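PDB 3HG7: D-isomer specific 2-hydroxyacid dehydrogenase family protein from Aeromonas salmonicida subsp. salmonicida, which probably binds NAD and uses it in an oxidoreductase reaction, most likely on a 2-hydroxyacid or 2-oxoacid. Local coordinates for residues Pro286-Val289 and Ala290-Phe293; Met115-Leu118 and Pro119-Arg122; Leu185-Leu188 and Asn189-Leu192; Leu81-Ala84 and Arg85-Arg88. The protein carries 1 engineered substitution. All coordinates share one frame; numbering follows the deposited sequence.

Interaction 1 (Pro286-Val289 and Ala290-Phe293); sequences PDDV and AQIF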
loop_
_atom_site.group_PDB
_atom_site.type_symbol
_atom_site.label_atom_id
_atom_site.label_comp_id
_atom_site.label_asym_id
_atom_site.label_seq_id
_atom_site.Cartn_x
_atom_site.Cartn_y
_atom_site.Cartn_z
ATOM N N PRO A 286 -14.338 0.300 4.552
ATOM C CA PRO A 286 -14.772 0.733 5.888
ATOM C C PRO A 286 -15.200 -0.427 6.777
ATOM O O PRO A 286 -14.922 -0.396 7.970
ATOM C CB PRO A 286 -15.954 1.665 5.600
ATOM C CG PRO A 286 -15.649 2.208 4.238
ATOM C CD PRO A 286 -14.996 1.077 3.476
ATOM N N ASP A 287 -15.831 -1.454 6.202
ATOM C CA ASP A 287 -16.227 -2.623 6.991
ATOM C C ASP A 287 -15.029 -3.204 7.739
ATOM O O ASP A 287 -15.144 -3.576 8.912
ATOM C CB ASP A 287 -16.918 -3.696 6.127
ATOM C CG ASP A 287 -18.279 -3.243 5.598
ATOM O OD1 ASP A 287 -18.315 -2.490 4.602
ATOM O OD2 ASP A 287 -19.321 -3.651 6.153
ATOM N N ASP A 288 -13.866 -3.266 7.096
ATOM C CA ASP A 288 -12.704 -3.840 7.775
ATOM C C ASP A 288 -12.001 -2.871 8.709
ATOM O O ASP A 288 -11.503 -3.271 9.763
ATOM C CB ASP A 288 -11.714 -4.395 6.778
ATOM C CG ASP A 288 -12.220 -5.662 6.114
ATOM O OD1 ASP A 288 -13.222 -6.253 6.575
ATOM O OD2 ASP A 288 -11.604 -6.081 5.140
ATOM N N VAL A 289 -11.968 -1.604 8.316
ATOM C CA VAL A 289 -11.359 -0.575 9.162
ATOM C C VAL A 289 -12.216 -0.379 10.438
ATOM O O VAL A 289 -11.675 -0.209 11.521
ATOM C CB VAL A 289 -11.175 0.768 8.402
ATOM C CG1 VAL A 289 -10.630 1.866 9.342
ATOM C CG2 VAL A 289 -10.236 0.608 7.214
ATOM N N ALA A 290 -13.542 -0.425 10.314
ATOM C CA ALA A 290 -14.405 -0.236 11.484
ATOM C C ALA A 290 -14.204 -1.347 12.496
ATOM O O ALA A 290 -14.263 -1.118 13.705
ATOM C CB ALA A 290 -15.851 -0.149 11.078
ATOM N N GLN A 291 -13.965 -2.560 11.995
ATOM C CA GLN A 291 -13.663 -3.704 12.828
ATOM C C GLN A 291 -12.362 -3.469 13.602
ATOM O O GLN A 291 -12.299 -3.771 14.791
ATOM C CB GLN A 291 -13.567 -4.965 11.942
ATOM C CG GLN A 291 -13.530 -6.292 12.685
ATOM C CD GLN A 291 -13.470 -7.503 11.731
ATOM O OE1 GLN A 291 -13.467 -8.653 12.181
ATOM N NE2 GLN A 291 -13.433 -7.243 10.427
ATOM N N ILE A 292 -11.349 -2.899 12.942
ATOM C CA ILE A 292 -10.078 -2.529 13.604
ATOM C C ILE A 292 -10.319 -1.474 14.683
ATOM O O ILE A 292 -9.794 -1.582 15.800
ATOM C CB ILE A 292 -9.021 -2.038 12.595
ATOM C CG1 ILE A 292 -8.526 -3.221 11.742
ATOM C CG2 ILE A 292 -7.824 -1.393 13.284
ATOM C CD1 ILE A 292 -7.657 -2.784 10.540
ATOM N N PHE A 293 -11.134 -0.489 14.334
ATOM C CA PHE A 293 -11.486 0.576 15.274
ATOM C C PHE A 293 -12.181 0.015 16.519
ATOM O O PHE A 293 -11.766 0.292 17.644
ATOM C CB PHE A 293 -12.346 1.664 14.627
ATOM C CG PHE A 293 -12.789 2.720 15.632
ATOM C CD1 PHE A 293 -11.971 3.809 15.920
ATOM C CD2 PHE A 293 -13.979 2.567 16.339
ATOM C CE1 PHE A 293 -12.354 4.768 16.872
ATOM C CE2 PHE A 293 -14.359 3.480 17.326
ATOM C CZ PHE A 293 -13.550 4.598 17.589
#

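Interaction 2 (Met115-Leu118 and Pro119-Arg122); sequences MRQL and PLYR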
loop_
_atom_site.group_PDB
_atom_site.type_symbol
_atom_site.label_atom_id
_atom_site.label_comp_id
_atom_site.label_asym_id
_atom_site.label_seq_id
_atom_site.Cartn_x
_atom_site.Cartn_y
_atom_site.Cartn_z
ATOM N N MET A 115 0.665 -10.675 -19.178
ATOM C CA MET A 115 1.004 -12.002 -19.727
ATOM C C MET A 115 0.099 -12.450 -20.890
ATOM O O MET A 115 0.576 -13.078 -21.829
ATOM C CB MET A 115 1.002 -13.043 -18.582
ATOM C CG MET A 115 2.200 -12.988 -17.586
ATOM S SD MET A 115 3.853 -13.073 -18.329
ATOM C CE MET A 115 3.938 -14.811 -18.862
ATOM N N ARG A 116 -1.187 -12.125 -20.824
ATOM C CA ARG A 116 -2.159 -12.578 -21.804
ATOM C C ARG A 116 -2.475 -11.500 -22.823
ATOM O O ARG A 116 -3.372 -11.643 -23.661
ATOM C CB ARG A 116 -3.451 -13.024 -21.122
ATOM C CG ARG A 116 -3.336 -14.351 -20.365
ATOM C CD ARG A 116 -2.610 -15.456 -21.179
ATOM N NE ARG A 116 -2.598 -16.671 -20.395
ATOM C CZ ARG A 116 -3.503 -17.644 -20.515
ATOM N NH1 ARG A 116 -4.475 -17.549 -21.413
ATOM N NH2 ARG A 116 -3.422 -18.717 -19.727
ATOM N N GLN A 117 -1.767 -10.386 -22.677
ATOM C CA GLN A 117 -1.881 -9.269 -23.608
ATOM C C GLN A 117 -3.294 -8.742 -23.774
ATOM O O GLN A 117 -3.729 -8.476 -24.890
ATOM C CB GLN A 117 -1.259 -9.665 -24.950
ATOM C CG GLN A 117 0.143 -10.171 -24.754
ATOM C CD GLN A 117 0.823 -10.382 -26.047
ATOM O OE1 GLN A 117 0.587 -11.373 -26.750
ATOM N NE2 GLN A 117 1.677 -9.429 -26.398
ATOM N N LEU A 118 -4.019 -8.539 -22.672
ATOM C CA LEU A 118 -5.410 -8.088 -22.800
ATOM C C LEU A 118 -5.549 -6.767 -23.535
ATOM O O LEU A 118 -6.462 -6.626 -24.357
ATOM C CB LEU A 118 -6.166 -8.020 -21.461
ATOM C CG LEU A 118 -6.164 -9.218 -20.490
ATOM C CD1 LEU A 118 -7.353 -9.209 -19.466
ATOM C CD2 LEU A 118 -6.017 -10.569 -21.106
ATOM N N PRO A 119 -4.659 -5.793 -23.253
ATOM C CA PRO A 119 -4.829 -4.510 -23.950
ATOM C C PRO A 119 -4.663 -4.648 -25.469
ATOM O O PRO A 119 -5.351 -3.972 -26.230
ATOM C CB PRO A 119 -3.749 -3.616 -23.305
ATOM C CG PRO A 119 -3.465 -4.245 -21.975
ATOM C CD PRO A 119 -3.540 -5.756 -22.297
ATOM N N LEU A 120 -3.788 -5.539 -25.905
ATOM C CA LEU A 120 -3.614 -5.774 -27.336
ATOM C C LEU A 120 -4.914 -6.309 -27.916
ATOM O O LEU A 120 -5.391 -5.860 -28.957
ATOM C CB LEU A 120 -2.451 -6.768 -27.575
ATOM C CG LEU A 120 -2.235 -7.309 -28.981
ATOM C CD1 LEU A 120 -0.845 -7.883 -29.112
ATOM C CD2 LEU A 120 -3.190 -8.441 -29.319
ATOM N N TYR A 121 -5.532 -7.265 -27.213
ATOM C CA TYR A 121 -6.767 -7.866 -27.716
ATOM C C TYR A 121 -7.913 -6.889 -27.746
ATOM O O TYR A 121 -8.716 -6.938 -28.664
ATOM C CB TYR A 121 -7.113 -9.169 -26.951
ATOM C CG TYR A 121 -6.133 -10.239 -27.352
ATOM C CD1 TYR A 121 -6.123 -10.752 -28.663
ATOM C CD2 TYR A 121 -5.161 -10.689 -26.458
ATOM C CE1 TYR A 121 -5.183 -11.702 -29.042
ATOM C CE2 TYR A 121 -4.227 -11.614 -26.828
ATOM C CZ TYR A 121 -4.232 -12.134 -28.114
ATOM O OH TYR A 121 -3.278 -13.081 -28.416
ATOM N N ARG A 122 -7.956 -5.989 -26.766
ATOM C CA ARG A 122 -8.945 -4.922 -26.732
ATOM C C ARG A 122 -8.778 -4.009 -27.988
ATOM O O ARG A 122 -9.763 -3.650 -28.656
ATOM C CB ARG A 122 -8.780 -4.177 -25.409
ATOM C CG ARG A 122 -9.718 -3.047 -25.159
ATOM C CD ARG A 122 -9.290 -2.315 -23.867
ATOM N NE ARG A 122 -9.673 -0.903 -23.921
ATOM C CZ ARG A 122 -10.888 -0.452 -23.625
ATOM N NH1 ARG A 122 -11.149 0.860 -23.689
ATOM N NH2 ARG A 122 -11.844 -1.300 -23.246
HETATM O O HOH W 1 -1.527 -13.658 -26.780
#

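Interaction 3 (Leu185-Leu188 and Asn189-Leu192); sequences LPAL and NKML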
loop_
_atom_site.group_PDB
_atom_site.type_symbol
_atom_site.label_atom_id
_atom_site.label_comp_id
_atom_site.label_asym_id
_atom_site.label_seq_id
_atom_site.Cartn_x
_atom_site.Cartn_y
_atom_site.Cartn_z
ATOM N N LEU A 185 18.822 -8.943 2.063
ATOM C CA LEU A 185 19.230 -7.924 1.075
ATOM C C LEU A 185 20.487 -8.260 0.282
ATOM O O LEU A 185 20.491 -8.076 -0.929
ATOM C CB LEU A 185 19.357 -6.512 1.674
ATOM C CG LEU A 185 19.238 -5.302 0.715
ATOM C CD1 LEU A 185 19.064 -4.004 1.500
ATOM C CD2 LEU A 185 20.401 -5.158 -0.310
ATOM N N PRO A 186 21.564 -8.731 0.954
ATOM C CA PRO A 186 22.746 -9.109 0.174
ATOM C C PRO A 186 22.443 -10.031 -1.022
ATOM O O PRO A 186 23.035 -9.857 -2.093
ATOM C CB PRO A 186 23.637 -9.811 1.207
ATOM C CG PRO A 186 23.286 -9.153 2.488
ATOM C CD PRO A 186 21.815 -8.831 2.406
ATOM N N ALA A 187 21.515 -10.973 -0.855
ATOM C CA ALA A 187 21.177 -11.923 -1.929
ATOM C C ALA A 187 20.319 -11.332 -3.055
ATOM O O ALA A 187 19.988 -12.039 -4.010
ATOM C CB ALA A 187 20.506 -13.174 -1.353
ATOM N N LEU A 188 19.977 -10.045 -2.955
ATOM C CA LEU A 188 19.020 -9.433 -3.886
ATOM C C LEU A 188 19.394 -9.576 -5.358
ATOM O O LEU A 188 18.573 -10.059 -6.139
ATOM C CB LEU A 188 18.714 -7.968 -3.534
ATOM C CG LEU A 188 17.390 -7.395 -4.062
ATOM C CD1 LEU A 188 16.207 -8.307 -3.741
ATOM C CD2 LEU A 188 17.126 -6.005 -3.497
ATOM N N ASN A 189 20.609 -9.168 -5.736
ATOM C CA ASN A 189 21.032 -9.235 -7.152
ATOM C C ASN A 189 21.024 -10.649 -7.706
ATOM O O ASN A 189 20.649 -10.877 -8.857
ATOM C CB ASN A 189 22.416 -8.607 -7.358
ATOM C CG ASN A 189 22.382 -7.086 -7.347
ATOM O OD1 ASN A 189 21.495 -6.479 -6.759
ATOM N ND2 ASN A 189 23.368 -6.467 -7.992
ATOM N N LYS A 190 21.470 -11.593 -6.877
ATOM C CA LYS A 190 21.415 -13.013 -7.205
ATOM C C LYS A 190 19.965 -13.476 -7.385
ATOM O O LYS A 190 19.657 -14.209 -8.328
ATOM C CB LYS A 190 22.139 -13.835 -6.134
ATOM C CG LYS A 190 23.651 -13.909 -6.339
ATOM C CD LYS A 190 24.436 -13.494 -5.095
ATOM C CE LYS A 190 24.028 -14.269 -3.840
ATOM N NZ LYS A 190 24.772 -13.802 -2.641
ATOM N N MET A 191 19.085 -13.027 -6.491
ATOM C CA MET A 191 17.651 -13.335 -6.583
ATOM C C MET A 191 16.937 -12.658 -7.764
ATOM O O MET A 191 16.061 -13.262 -8.399
ATOM C CB MET A 191 16.944 -13.031 -5.251
ATOM C CG MET A 191 17.200 -14.052 -4.141
ATOM S SD MET A 191 17.265 -15.813 -4.639
ATOM C CE MET A 191 18.980 -16.072 -5.082
ATOM N N LEU A 192 17.325 -11.418 -8.064
ATOM C CA LEU A 192 16.748 -10.660 -9.175
ATOM C C LEU A 192 17.037 -11.314 -10.508
ATOM O O LEU A 192 16.201 -11.302 -11.438
ATOM C CB LEU A 192 17.284 -9.223 -9.183
ATOM C CG LEU A 192 16.736 -8.232 -8.138
ATOM C CD1 LEU A 192 17.405 -6.865 -8.293
ATOM C CD2 LEU A 192 15.213 -8.089 -8.204
HETATM O O HOH W 2 22.305 -8.195 -3.945
#

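Interaction 4 (Leu81-Ala84 and Arg85-Arg88); sequences LLDA and RCRR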
loop_
_atom_site.group_PDB
_atom_site.type_symbol
_atom_site.label_atom_id
_atom_site.label_comp_id
_atom_site.label_asym_id
_atom_site.label_seq_id
_atom_site.Cartn_x
_atom_site.Cartn_y
_atom_site.Cartn_z
ATOM N N LEU A 81 2.026 12.634 9.496
ATOM C CA LEU A 81 1.825 12.882 10.931
ATOM C C LEU A 81 3.106 12.733 11.767
ATOM O O LEU A 81 3.102 13.007 12.975
ATOM C CB LEU A 81 0.708 11.982 11.478
ATOM C CG LEU A 81 -0.625 11.980 10.718
ATOM C CD1 LEU A 81 -1.528 10.900 11.275
ATOM C CD2 LEU A 81 -1.311 13.354 10.826
ATOM N N LEU A 82 4.198 12.318 11.121
ATOM C CA LEU A 82 5.485 12.174 11.798
ATOM C C LEU A 82 6.317 13.445 11.656
ATOM O O LEU A 82 7.431 13.540 12.187
ATOM C CB LEU A 82 6.261 10.966 11.258
ATOM C CG LEU A 82 5.510 9.642 11.084
ATOM C CD1 LEU A 82 6.419 8.618 10.439
ATOM C CD2 LEU A 82 4.924 9.111 12.387
ATOM N N ASP A 83 5.765 14.411 10.926
ATOM C CA ASP A 83 6.344 15.735 10.784
ATOM C C ASP A 83 6.702 16.277 12.168
ATOM O O ASP A 83 5.881 16.235 13.094
ATOM C CB ASP A 83 5.329 16.640 10.068
ATOM C CG ASP A 83 5.886 18.006 9.690
ATOM O OD1 ASP A 83 6.871 18.479 10.296
ATOM O OD2 ASP A 83 5.299 18.632 8.781
ATOM N N ALA A 84 7.940 16.756 12.301
ATOM C CA ALA A 84 8.459 17.293 13.557
ATOM C C ALA A 84 7.646 18.480 14.083
ATOM O O ALA A 84 7.677 18.781 15.276
ATOM C CB ALA A 84 9.928 17.685 13.397
ATOM N N ARG A 85 6.929 19.148 13.182
ATOM C CA ARG A 85 6.070 20.280 13.535
ATOM C C ARG A 85 4.780 19.850 14.244
ATOM O O ARG A 85 4.140 20.673 14.898
ATOM C CB ARG A 85 5.703 21.108 12.294
ATOM C CG ARG A 85 6.883 21.604 11.444
ATOM C CD ARG A 85 6.436 22.715 10.484
ATOM N NE ARG A 85 6.998 22.560 9.142
ATOM C CZ ARG A 85 6.414 21.892 8.147
ATOM N NH1 ARG A 85 5.238 21.303 8.326
ATOM N NH2 ARG A 85 7.012 21.807 6.963
ATOM N N CYS A 86 4.399 18.578 14.096
ATOM C CA CYS A 86 3.145 18.064 14.667
ATOM C C CYS A 86 3.301 17.561 16.096
ATOM O O CYS A 86 4.356 17.035 16.489
ATOM C CB CYS A 86 2.569 16.925 13.824
ATOM S SG CYS A 86 2.352 17.273 12.055
ATOM N N ARG A 87 2.209 17.691 16.846
ATOM C CA ARG A 87 2.112 17.185 18.205
ATOM C C ARG A 87 2.262 15.669 18.269
ATOM O O ARG A 87 1.948 14.948 17.320
ATOM C CB ARG A 87 0.773 17.609 18.832
ATOM C CG ARG A 87 -0.457 16.832 18.323
ATOM C CD ARG A 87 -1.763 17.574 18.672
ATOM N NE ARG A 87 -1.879 17.795 20.115
ATOM C CZ ARG A 87 -2.501 18.826 20.680
ATOM N NH1 ARG A 87 -3.051 19.789 19.936
ATOM N NH2 ARG A 87 -2.531 18.926 22.008
ATOM N N ARG A 88 2.726 15.196 19.419
ATOM C CA ARG A 88 2.908 13.773 19.642
ATOM C C ARG A 88 2.302 13.302 20.958
ATOM O O ARG A 88 2.645 12.225 21.453
ATOM C CB ARG A 88 4.394 13.424 19.553
ATOM C CG ARG A 88 4.863 13.347 18.117
ATOM C CD ARG A 88 6.358 13.442 17.977
ATOM N NE ARG A 88 6.745 13.220 16.579
ATOM C CZ ARG A 88 7.997 13.082 16.160
ATOM N NH1 ARG A 88 8.252 12.894 14.872
ATOM N NH2 ARG A 88 8.995 13.142 17.032
HETATM O O HOH W 3 1.080 13.867 14.885
HETATM O O HOH W 4 4.960 13.977 14.521
#

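Interaction 1 (Pro286-Val289 and Ala290-Phe293)
Pro286 and Ala290 open the first turn of helix 286-301, an amphipathic alpha helix packed on the five-stranded parallel sheet. The Ala290 N-H reaches the carbonyl of its i-4 partner nearly head-on, with N 2.7 Å from Pro286 O. The next bond is weak: Gln291 N stands 3.5 Å from Asp287 O. The spacing then tightens, to 3.2 Å between Ile292 N and Asp288 O and to 2.9 Å between Phe293 N and Val289 O, where the donor lies in the carbonyl plane. Proline at the start suits this geometry, since the first residue of a helix needs no N-H for an i-4 bond.

Among the side chains, Asp288 and Gln291 run alongside each other in the same direction. Gln291 is fully extended, CG anti to the backbone N (chi1 -168°), which lays its amide along the Asp288 side chain; NE2 still stops 4.0 Å from Asp288 OD1, and the two planes are turned 53° apart. Val289, Ile292 and Phe293 are among the buried residues. Val289 meets Tyr18 of helix 15-24 and Met52, while Phe293 lies nearly parallel to the ring of Trp70 and also touches Ile50. Ile292 reaches Gln72 and Val95, and on its own helix its CG1 rests 3.6 Å from Asp288 O, the same oxygen that accepts the Ile292 N-H.

Interaction 2 (Met115-Leu118 and Pro119-Arg122)
Tyr121 lays the edge of its ring against the backbone of the turn that joins helix 100-115 to helix 118-126. This is a Schellman motif: Gln117 leaves the first helix with positive phi and at once serves as the N-cap position of the second. CE2 of Tyr121 comes 3.3 Å from Arg116 O, which lies near the ring plane, while CD2 is 3.1 Å from Gln117 O, approached obliquely. Gln117 O also accepts the Tyr121 N-H at 3.2 Å from N, so backbone and ring of one residue converge on the same carbonyl. The following bond, Arg122 N to Leu118 O at 2.9 Å, completes the first turn.

Over one face of the ring sits Leu120 CD2, 3.7 Å above the plane and centred on it. Leu120 also runs beside Gln117, with CD1 4.0 Å from NE2.

Further out, the phenol oxygen is held by His133, whose backbone N is hydrogen-bonded to Tyr121 OH. A water ties the same group to Gln117: it accepts from Tyr121 OH and donates to Gln117 OE1, 3.1 Å away. Gln117 stretches beyond CG (chi2 -172°), carrying OE1 up to this water, which lies in the plane of the Tyr121 ring at its edge.

Interaction 3 (Leu185-Leu188 and Asn189-Leu192)
A single water bridges the start of helix 188-193 in the Rossmann-type NAD-binding domain, donating to Pro186 O at 2.6 Å and accepting from Asn189 N at 2.7 Å. It stands in for a direct bond, since Asn189 N is 4.4 Å from Pro186 O, and so links the turn after strand 181-183 to the first turn of the helix. The neighbouring backbone bonds are direct: Met191 N donates to Ala187 O, and Leu192 N to Leu188 O at 2.7 Å. Before them, the Leu188 N-H turns back to Leu185 O.

The buried side is built from Leu188 and Leu192, one turn apart. Their CG atoms approach to 4.2 Å, and CG of Leu192 also leans on Leu188 O at 3.3 Å. Leu188 holds CG roughly anti to the backbone N (chi1 -158°), directing its methyls into the domain, where it meets Leu144 and Leu146 of strand 142-146 and Val169 of strand 165-169. Leu192 shares Leu144 and is joined by Phe217, which touches Leu188 as well. Met191 borders this cluster, lying on Leu144 and Leu167. The helix is thereby pressed against two adjacent strands of the seven-stranded parallel sheet.

On the solvent side, Lys190 folds back along the chain instead of extending outward. Its bends at chi2 and chi3 bring NZ within 4.1 Å of Ala187 CA. Met191 is bent too, and its CG comes 3.4 Å from Ala187 O, the carbonyl that takes its own N-H.

Interaction 4 (Leu81-Ala84 and Arg85-Arg88)
Asp83 reaches across to Arg85 and Cys86 from every part of its side chain, within a type I beta turn from Asp83 to Cys86. Its CB lies 3.6 Å from Cys86 SG. With CG anti to the backbone N (chi1 -172°), the carboxylate is carried over the following residues. In an Asx turn nested in the beta turn, OD1 takes the Arg85 N-H in an almost straight bond, 3.0 Å from N, the donor above the carboxylate plane. The same OD1 stands 3.3 Å from Arg85 CG and over one face of the guanidinium. OD2 forms a salt bridge with Arg85 NH1 at 2.7 Å; the carboxylate and guanidinium planes are inclined by 64°, so this is no flat, two-pronged pairing. Lys59 makes a second salt bridge to OD2, and two positive groups would probably favour the ionised acid.

The turn is closed by Cys86 N donating to Asp83 O at 2.9 Å. Arg88, extended from CG to NE, returns toward residues 81-84 and gives a weak bond from NH1 to Leu82 O, also 2.9 Å, with the carbonyl oxygen near the guanidinium plane. One water gathers three groups here, donating to Leu81 O and Asp83 O and accepting from Arg88 NE. A second water joins Leu81 O to Arg87 O.

Arg87 turns the other way, salt-bridged to Asp89 and hydrogen-bonded to Asn66 and Leu62 O. The turn lies in the loop between strands 70-73 and 91-93, neighbours in the five-stranded parallel sheet, with Leu82 against Ile310 and Arg88 against Phe312 near the end of the modelled chain.

The four contacts are separate local elements, and none touches another. Interactions 1 and 4 both belong with the five-stranded parallel sheet: the helix of interaction 1 packs on strands 50-53 and 70-73, while interaction 4 lies in the loop that follows 70-73. They are the closest pair, with nearest atoms about 13 Å apart. Interactions 2 and 3 fall within the family's NAD-binding range, about 14 Å apart at their nearest atoms; interaction 3 packs on strands 142-146 and 165-169 of the seven-stranded sheet, the first of which leads into the glycine-rich turn that probably receives NAD. Interactions 2 and 4 lie on opposite sides of the chain's centre, their centres about 46 Å apart.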